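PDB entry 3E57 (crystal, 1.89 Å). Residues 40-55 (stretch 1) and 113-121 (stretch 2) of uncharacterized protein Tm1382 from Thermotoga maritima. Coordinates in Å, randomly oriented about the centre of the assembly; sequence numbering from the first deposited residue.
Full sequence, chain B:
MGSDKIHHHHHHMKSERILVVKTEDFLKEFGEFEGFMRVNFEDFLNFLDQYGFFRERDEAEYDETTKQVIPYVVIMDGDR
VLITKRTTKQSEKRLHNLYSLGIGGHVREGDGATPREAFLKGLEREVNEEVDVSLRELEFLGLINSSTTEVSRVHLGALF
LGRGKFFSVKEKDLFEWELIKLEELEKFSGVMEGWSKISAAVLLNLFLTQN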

ATOM      1  N   ASN B  40      -4.473 -12.550   9.257  1.00 30.22           N
ATOM      2  CA  ASN B  40      -5.175 -13.120  10.405  1.00 30.45           C
ATOM      3  C   ASN B  40      -4.366 -12.884  11.678  1.00 30.14           C
ATOM      4  O   ASN B  40      -3.160 -13.092  11.702  1.00 29.29           O
ATOM      5  CB  ASN B  40      -5.438 -14.611  10.157  1.00 30.95           C
ATOM      6  CG  ASN B  40      -5.964 -15.326  11.379  1.00 32.09           C
ATOM      7  OD1 ASN B  40      -5.205 -15.672  12.294  1.00 34.74           O
ATOM      8  ND2 ASN B  40      -7.267 -15.559  11.401  1.00 34.76           N
ATOM      9  N   PHE B  41      -5.039 -12.423  12.727  1.00 30.79           N
ATOM     10  CA  PHE B  41      -4.360 -12.042  13.956  1.00 31.34           C
ATOM     11  C   PHE B  41      -3.620 -13.208  14.593  1.00 31.75           C
ATOM     12  O   PHE B  41      -2.468 -13.062  15.019  1.00 31.44           O
ATOM     13  CB  PHE B  41      -5.345 -11.436  14.959  1.00 31.53           C
ATOM     14  CG  PHE B  41      -4.684 -10.736  16.124  1.00 31.38           C
ATOM     15  CD1 PHE B  41      -3.439 -10.114  15.983  1.00 32.13           C
ATOM     16  CD2 PHE B  41      -5.319 -10.674  17.352  1.00 32.32           C
ATOM     17  CE1 PHE B  41      -2.850  -9.471  17.030  1.00 32.09           C
ATOM     18  CE2 PHE B  41      -4.726 -10.012  18.410  1.00 33.17           C
ATOM     19  CZ  PHE B  41      -3.483  -9.414  18.248  1.00 32.14           C
ATOM     20  N   GLU B  42      -4.272 -14.366  14.644  1.00 32.47           N
ATOM     21  CA  GLU B  42      -3.642 -15.554  15.222  1.00 32.67           C
ATOM     22  C   GLU B  42      -2.365 -15.935  14.454  1.00 32.55           C
ATOM     23  O   GLU B  42      -1.346 -16.248  15.065  1.00 32.85           O
ATOM     24  CB  GLU B  42      -4.632 -16.722  15.263  1.00 33.08           C
ATOM     25  CG  GLU B  42      -4.137 -17.927  16.037  1.00 34.64           C
ATOM     26  CD  GLU B  42      -3.592 -17.550  17.396  1.00 38.70           C
ATOM     27  OE1 GLU B  42      -4.317 -16.875  18.164  1.00 41.59           O
ATOM     28  OE2 GLU B  42      -2.436 -17.916  17.688  1.00 42.17           O
ATOM     29  N   ASP B  43      -2.420 -15.881  13.123  1.00 32.69           N
ATOM     30  CA  ASP B  43      -1.246 -16.148  12.279  1.00 32.43           C
ATOM     31  C   ASP B  43      -0.106 -15.187  12.609  1.00 32.02           C
ATOM     32  O   ASP B  43       1.059 -15.596  12.721  1.00 31.99           O
ATOM     33  CB  ASP B  43      -1.589 -16.029  10.784  1.00 33.05           C
ATOM     34  CG  ASP B  43      -2.520 -17.132  10.288  1.00 34.83           C
ATOM     35  OD1 ASP B  43      -2.686 -18.163  10.981  1.00 36.56           O
ATOM     36  OD2 ASP B  43      -3.087 -16.963   9.178  1.00 37.99           O
ATOM     37  N   PHE B  44      -0.442 -13.910  12.791  1.00 30.82           N
ATOM     38  CA  PHE B  44       0.563 -12.911  13.160  1.00 30.76           C
ATOM     39  C   PHE B  44       1.204 -13.182  14.527  1.00 30.40           C
ATOM     40  O   PHE B  44       2.419 -13.115  14.665  1.00 30.25           O
ATOM     41  CB  PHE B  44      -0.045 -11.506  13.148  1.00 30.05           C
ATOM     42  CG  PHE B  44       0.929 -10.437  13.510  1.00 29.76           C
ATOM     43  CD1 PHE B  44       2.054 -10.228  12.729  1.00 28.65           C
ATOM     44  CD2 PHE B  44       0.737  -9.657  14.634  1.00 29.33           C
ATOM     45  CE1 PHE B  44       2.970  -9.257  13.062  1.00 29.06           C
ATOM     46  CE2 PHE B  44       1.665  -8.679  14.976  1.00 28.70           C
ATOM     47  CZ  PHE B  44       2.774  -8.482  14.179  1.00 28.96           C
ATOM     48  N   LEU B  45       0.384 -13.460  15.535  1.00 30.53           N
ATOM     49  CA  LEU B  45       0.897 -13.718  16.885  1.00 30.96           C
ATOM     50  C   LEU B  45       1.779 -14.964  16.911  1.00 31.21           C
ATOM     51  O   LEU B  45       2.818 -14.980  17.574  1.00 31.36           O
ATOM     52  CB  LEU B  45      -0.246 -13.871  17.886  1.00 30.74           C
ATOM     53  CG  LEU B  45      -1.054 -12.626  18.237  1.00 29.88           C
ATOM     54  CD1 LEU B  45      -2.138 -13.011  19.232  1.00 29.67           C
ATOM     55  CD2 LEU B  45      -0.161 -11.497  18.777  1.00 29.04           C
ATOM     56  N   ASN B  46       1.357 -15.997  16.183  1.00 32.06           N
ATOM     57  CA  ASN B  46       2.165 -17.206  15.978  1.00 32.47           C
ATOM     58  C   ASN B  46       3.487 -16.862  15.306  1.00 32.52           C
ATOM     59  O   ASN B  46       4.539 -17.350  15.704  1.00 31.40           O
ATOM     60  CB  ASN B  46       1.402 -18.221  15.125  1.00 33.22           C
ATOM     61  CG  ASN B  46       0.282 -18.905  15.891  1.00 35.74           C
ATOM     62  OD1 ASN B  46       0.251 -18.882  17.129  1.00 38.97           O
ATOM     63  ND2 ASN B  46      -0.643 -19.528  15.160  1.00 38.97           N
ATOM     64  N   PHE B  47       3.426 -16.000  14.291  1.00 32.11           N
ATOM     65  CA  PHE B  47       4.630 -15.508  13.614  1.00 32.25           C
ATOM     66  C   PHE B  47       5.592 -14.842  14.590  1.00 32.32           C
ATOM     67  O   PHE B  47       6.805 -15.067  14.529  1.00 32.97           O
ATOM     68  CB  PHE B  47       4.245 -14.546  12.479  1.00 31.82           C
ATOM     69  CG  PHE B  47       5.380 -13.719  11.975  1.00 31.55           C
ATOM     70  CD1 PHE B  47       6.265 -14.230  11.038  1.00 31.06           C
ATOM     71  CD2 PHE B  47       5.550 -12.409  12.407  1.00 30.83           C
ATOM     72  CE1 PHE B  47       7.324 -13.464  10.559  1.00 31.64           C
ATOM     73  CE2 PHE B  47       6.605 -11.646  11.935  1.00 30.89           C
ATOM     74  CZ  PHE B  47       7.490 -12.173  11.005  1.00 30.50           C
ATOM     75  N   LEU B  48       5.055 -14.036  15.505  1.00 32.65           N
ATOM     76  CA  LEU B  48       5.874 -13.383  16.526  1.00 32.95           C
ATOM     77  C   LEU B  48       6.522 -14.396  17.469  1.00 33.33           C
ATOM     78  O   LEU B  48       7.694 -14.288  17.780  1.00 32.78           O
ATOM     79  CB  LEU B  48       5.045 -12.392  17.352  1.00 32.62           C
ATOM     80  CG  LEU B  48       4.523 -11.143  16.648  1.00 31.90           C
ATOM     81  CD1 LEU B  48       3.780 -10.265  17.658  1.00 30.64           C
ATOM     82  CD2 LEU B  48       5.682 -10.403  15.976  1.00 29.64           C
ATOM     83  N   ASP B  49       5.751 -15.369  17.931  1.00 34.47           N
ATOM     84  CA  ASP B  49       6.299 -16.383  18.833  1.00 35.19           C
ATOM     85  C   ASP B  49       7.376 -17.217  18.154  1.00 35.72           C
ATOM     86  O   ASP B  49       8.346 -17.612  18.798  1.00 36.10           O
ATOM     87  CB  ASP B  49       5.193 -17.280  19.384  1.00 35.60           C
ATOM     88  CG  ASP B  49       4.559 -16.719  20.646  1.00 36.77           C
ATOM     89  OD1 ASP B  49       5.219 -15.910  21.350  1.00 36.25           O
ATOM     90  OD2 ASP B  49       3.395 -17.100  20.930  1.00 38.18           O
ATOM     91  N   GLN B  50       7.207 -17.466  16.860  1.00 36.00           N
ATOM     92  CA  GLN B  50       8.139 -18.277  16.086  1.00 36.21           C
ATOM     93  C   GLN B  50       9.401 -17.520  15.634  1.00 36.60           C
ATOM     94  O   GLN B  50      10.490 -18.095  15.577  1.00 36.57           O
ATOM     95  CB  GLN B  50       7.414 -18.863  14.886  1.00 36.15           C
ATOM     96  CG  GLN B  50       8.214 -19.868  14.099  1.00 36.37           C
ATOM     97  CD  GLN B  50       7.409 -20.539  13.022  1.00 36.54           C
ATOM     98  OE1 GLN B  50       6.378 -20.023  12.579  1.00 36.96           O
ATOM     99  NE2 GLN B  50       7.876 -21.700  12.580  1.00 38.02           N
ATOM    100  N   TYR B  51       9.269 -16.236  15.312  1.00 36.82           N
ATOM    101  CA  TYR B  51      10.389 -15.477  14.748  1.00 37.10           C
ATOM    102  C   TYR B  51      10.821 -14.252  15.552  1.00 37.02           C
ATOM    103  O   TYR B  51      11.891 -13.704  15.308  1.00 36.49           O
ATOM    104  CB  TYR B  51      10.039 -15.044  13.326  1.00 37.44           C
ATOM    105  CG  TYR B  51       9.819 -16.195  12.382  1.00 37.83           C
ATOM    106  CD1 TYR B  51      10.888 -16.940  11.903  1.00 38.09           C
ATOM    107  CD2 TYR B  51       8.540 -16.528  11.954  1.00 38.26           C
ATOM    108  CE1 TYR B  51      10.686 -17.992  11.028  1.00 38.12           C
ATOM    109  CE2 TYR B  51       8.329 -17.576  11.083  1.00 38.12           C
ATOM    110  CZ  TYR B  51       9.405 -18.304  10.624  1.00 38.48           C
ATOM    111  OH  TYR B  51       9.192 -19.346   9.760  1.00 39.10           O
ATOM    112  N   GLY B  52       9.993 -13.820  16.498  1.00 37.33           N
ATOM    113  CA  GLY B  52      10.272 -12.614  17.263  1.00 37.97           C
ATOM    114  C   GLY B  52      11.418 -12.798  18.239  1.00 38.59           C
ATOM    115  O   GLY B  52      11.600 -13.883  18.796  1.00 37.60           O
ATOM    116  N   PHE B  53      12.199 -11.736  18.419  1.00 39.32           N
ATOM    117  CA  PHE B  53      13.233 -11.679  19.453  1.00 40.41           C
ATOM    118  C   PHE B  53      13.471 -10.219  19.825  1.00 41.26           C
ATOM    119  O   PHE B  53      12.966  -9.316  19.151  1.00 40.65           O
ATOM    120  CB  PHE B  53      14.527 -12.371  18.992  1.00 40.21           C
ATOM    121  CG  PHE B  53      15.179 -11.742  17.781  1.00 40.20           C
ATOM    122  CD1 PHE B  53      16.328 -10.971  17.914  1.00 39.69           C
ATOM    123  CD2 PHE B  53      14.658 -11.944  16.511  1.00 40.34           C
ATOM    124  CE1 PHE B  53      16.936 -10.399  16.806  1.00 39.76           C
ATOM    125  CE2 PHE B  53      15.263 -11.375  15.395  1.00 40.24           C
ATOM    126  CZ  PHE B  53      16.404 -10.601  15.545  1.00 40.38           C
ATOM    127  N   PHE B  54      14.216  -9.980  20.903  1.00 42.39           N
ATOM    128  CA  PHE B  54      14.446  -8.615  21.379  1.00 43.63           C
ATOM    129  C   PHE B  54      15.883  -8.158  21.168  1.00 44.83           C
ATOM    130  O   PHE B  54      16.813  -8.957  21.247  1.00 44.84           O
ATOM    131  CB  PHE B  54      14.041  -8.481  22.844  1.00 43.55           C
ATOM    132  CG  PHE B  54      12.587  -8.738  23.085  1.00 43.32           C
ATOM    133  CD1 PHE B  54      11.668  -7.700  23.037  1.00 43.32           C
ATOM    134  CD2 PHE B  54      12.131 -10.020  23.337  1.00 43.34           C
ATOM    135  CE1 PHE B  54      10.313  -7.937  23.249  1.00 43.21           C
ATOM    136  CE2 PHE B  54      10.777 -10.269  23.549  1.00 43.47           C
ATOM    137  CZ  PHE B  54       9.868  -9.222  23.507  1.00 43.15           C
ATOM    138  N   ARG B  55      16.040  -6.866  20.884  1.00 46.47           N
ATOM    139  CA  ARG B  55      17.340  -6.249  20.611  1.00 47.79           C
ATOM    140  C   ARG B  55      17.325  -4.782  21.023  1.00 48.91           C
ATOM    141  O   ARG B  55      16.270  -4.148  21.045  1.00 48.83           O
ATOM    142  CB  ARG B  55      17.687  -6.341  19.119  1.00 48.25           C
ATOM    143  CG  ARG B  55      18.131  -7.727  18.637  1.00 49.03           C
ATOM    144  CD  ARG B  55      19.462  -8.170  19.260  1.00 50.43           C
ATOM    145  NE  ARG B  55      19.918  -9.466  18.740  1.00 50.66           N
ATOM    146  CZ  ARG B  55      19.720 -10.655  19.320  1.00 51.32           C
ATOM    147  NH1 ARG B  55      19.062 -10.763  20.472  1.00 51.63           N
ATOM    148  NH2 ARG B  55      20.187 -11.755  18.738  1.00 51.09           N
ATOM    149  N   ALA B 113       6.959 -12.430  28.840  1.00 37.27           N
ATOM    150  CA  ALA B 113       7.883 -13.570  28.868  1.00 37.16           C
ATOM    151  C   ALA B 113       8.140 -14.170  27.482  1.00 37.31           C
ATOM    152  O   ALA B 113       9.117 -14.907  27.287  1.00 37.48           O
ATOM    153  CB  ALA B 113       7.347 -14.647  29.806  1.00 37.27           C
ATOM    154  N   THR B 114       7.248 -13.874  26.538  1.00 36.71           N
ATOM    155  CA  THR B 114       7.370 -14.322  25.148  1.00 36.41           C
ATOM    156  C   THR B 114       6.977 -13.163  24.235  1.00 36.13           C
ATOM    157  O   THR B 114       6.275 -12.253  24.675  1.00 35.94           O
ATOM    158  CB  THR B 114       6.425 -15.506  24.847  1.00 36.37           C
ATOM    159  OG1 THR B 114       5.063 -15.109  25.079  1.00 35.42           O
ATOM    160  CG2 THR B 114       6.770 -16.724  25.720  1.00 36.33           C
ATOM    161  N   PRO B 115       7.422 -13.194  22.960  1.00 36.06           N
ATOM    162  CA  PRO B 115       7.052 -12.188  21.957  1.00 35.92           C
ATOM    163  C   PRO B 115       5.554 -11.869  21.887  1.00 35.64           C
ATOM    164  O   PRO B 115       5.174 -10.701  21.779  1.00 35.21           O
ATOM    165  CB  PRO B 115       7.507 -12.833  20.645  1.00 35.83           C
ATOM    166  CG  PRO B 115       8.648 -13.674  21.017  1.00 36.16           C
ATOM    167  CD  PRO B 115       8.347 -14.197  22.395  1.00 36.26           C
ATOM    168  N   ARG B 116       4.724 -12.904  21.929  1.00 35.64           N
ATOM    169  CA  ARG B 116       3.276 -12.744  21.881  1.00 35.77           C
ATOM    170  C   ARG B 116       2.752 -12.034  23.121  1.00 35.68           C
ATOM    171  O   ARG B 116       1.964 -11.097  23.022  1.00 34.86           O
ATOM    172  CB  ARG B 116       2.621 -14.110  21.747  1.00 35.95           C
ATOM    173  CG  ARG B 116       1.118 -14.111  21.824  1.00 36.22           C
ATOM    174  CD  ARG B 116       0.614 -15.457  22.268  1.00 37.20           C
ATOM    175  NE  ARG B 116      -0.725 -15.699  21.759  1.00 39.01           N
ATOM    176  CZ  ARG B 116      -1.001 -16.261  20.585  1.00 38.05           C
ATOM    177  NH1 ARG B 116      -0.039 -16.695  19.772  1.00 38.97           N
ATOM    178  NH2 ARG B 116      -2.262 -16.416  20.240  1.00 38.39           N
ATOM    179  N   GLU B 117       3.192 -12.498  24.289  1.00 35.52           N
ATOM    180  CA  GLU B 117       2.792 -11.900  25.553  1.00 35.60           C
ATOM    181  C   GLU B 117       3.286 -10.457  25.666  1.00 34.98           C
ATOM    182  O   GLU B 117       2.546  -9.587  26.127  1.00 34.81           O
ATOM    183  CB  GLU B 117       3.337 -12.734  26.720  1.00 35.72           C
ATOM    184  CG  GLU B 117       2.899 -12.267  28.100  1.00 36.54           C
ATOM    185  CD  GLU B 117       3.693 -12.924  29.212  1.00 37.48           C
ATOM    186  OE1 GLU B 117       4.349 -13.957  28.942  1.00 40.96           O
ATOM    187  OE2 GLU B 117       3.677 -12.403  30.352  1.00 40.16           O
ATOM    188  N   ALA B 118       4.534 -10.215  25.259  1.00 34.57           N
ATOM    189  CA  ALA B 118       5.119  -8.871  25.306  1.00 34.43           C
ATOM    190  C   ALA B 118       4.371  -7.947  24.354  1.00 34.19           C
ATOM    191  O   ALA B 118       4.109  -6.794  24.690  1.00 33.97           O
ATOM    192  CB  ALA B 118       6.607  -8.901  24.944  1.00 34.05           C
ATOM    193  N   PHE B 119       4.032  -8.470  23.177  1.00 34.31           N
ATOM    194  CA  PHE B 119       3.283  -7.709  22.171  1.00 34.60           C
ATOM    195  C   PHE B 119       1.949  -7.248  22.736  1.00 34.80           C
ATOM    196  O   PHE B 119       1.634  -6.059  22.710  1.00 34.62           O
ATOM    197  CB  PHE B 119       3.049  -8.538  20.907  1.00 34.37           C
ATOM    198  CG  PHE B 119       2.267  -7.802  19.839  1.00 33.89           C
ATOM    199  CD1 PHE B 119       2.920  -7.060  18.867  1.00 33.99           C
ATOM    200  CD2 PHE B 119       0.878  -7.840  19.831  1.00 33.43           C
ATOM    201  CE1 PHE B 119       2.202  -6.371  17.896  1.00 33.87           C
ATOM    202  CE2 PHE B 119       0.148  -7.151  18.870  1.00 34.51           C
ATOM    203  CZ  PHE B 119       0.818  -6.419  17.891  1.00 33.79           C
ATOM    204  N   LEU B 120       1.181  -8.193  23.273  1.00 35.32           N
ATOM    205  CA  LEU B 120      -0.161  -7.894  23.750  1.00 35.94           C
ATOM    206  C   LEU B 120      -0.165  -6.881  24.900  1.00 36.40           C
ATOM    207  O   LEU B 120      -0.965  -5.946  24.894  1.00 36.09           O
ATOM    208  CB  LEU B 120      -0.900  -9.186  24.121  1.00 36.06           C
ATOM    209  CG  LEU B 120      -1.209 -10.087  22.913  1.00 36.04           C
ATOM    210  CD1 LEU B 120      -1.827 -11.407  23.345  1.00 35.26           C
ATOM    211  CD2 LEU B 120      -2.114  -9.380  21.918  1.00 35.61           C
ATOM    212  N   LYS B 121       0.739  -7.036  25.862  1.00 37.15           N
ATOM    213  CA  LYS B 121       0.837  -6.063  26.963  1.00 37.57           C
ATOM    214  C   LYS B 121       1.436  -4.736  26.492  1.00 37.78           C
ATOM    215  O   LYS B 121       0.949  -3.667  26.869  1.00 37.70           O
ATOM    216  CB  LYS B 121       1.610  -6.633  28.157  1.00 37.95           C
ATOM    217  CG  LYS B 121       0.721  -7.463  29.075  1.00 38.52           C
ATOM    218  CD  LYS B 121       1.406  -7.823  30.378  1.00 38.54           C
ATOM    219  CE  LYS B 121       0.677  -8.958  31.108  1.00 39.67           C
ATOM    220  NZ  LYS B 121       0.470 -10.169  30.249  1.00 39.58           N
TER

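The side chain of Arg116 sits as a knob in a hole on helix 41-51, made by Glu42, Leu45, Asn46 and Asp49. Its side chain is extended, with chi1 to chi3 all t, and this carries the guanidinium across to two acids. Glu42 makes the shorter contacts. Arg116 NH2 donates to Glu42 OE1 and to Glu42 OE2, both at 3.0 Å, within a salt bridge. A long salt bridge joins Arg116 NH1 to Asp49 OD2 at 3.6 Å. The carboxylates sit at the edge of the guanidinium, where its N-H groups point. Leu45 CB lies over one face of the guanidinium, 3.4 Å from Arg116 NH1.

Asp49 also bonds to the backbone. Arg116 N donates to Asp49 OD1 at 3.1 Å. This amide is in the first turn of helix 115-121, so the carbonyl four residues earlier, the usual acceptor in a helix, lies before the helix begins. Thr114 caps the same helix through a weak bond from Glu117 N to Thr114 OG1, 3.3 Å.

The helices 41-51 and 115-121 run at 124° and approach to 8.5 Å. Pro115 packs on the C-terminal part of helix 41-51 and on Gly52. Pro115 CB is 3.2 Å from Leu48 O, and Pro115 CG is 3.7 Å from Gly52 O. A CB on Gly52 would clash with Leu48 O.

The second knob is Phe119, buried among Phe41, Phe44, Leu45 and Leu48. Phe44 turns its ring edge toward the Phe119 face in an offset pair, planes at 77° and centroids 5.5 Å apart. Leu48 CD1 reaches Phe119 CD1 at 3.5 Å. Leu120 extends the apolar patch, with its CD2 3.9 Å from Phe41 CZ. Beyond the first helix, Phe54 on the strand sets its ring edge against Ala118, CZ to CB 3.6 Å. The contact is apolar, a ring edge against a methyl group.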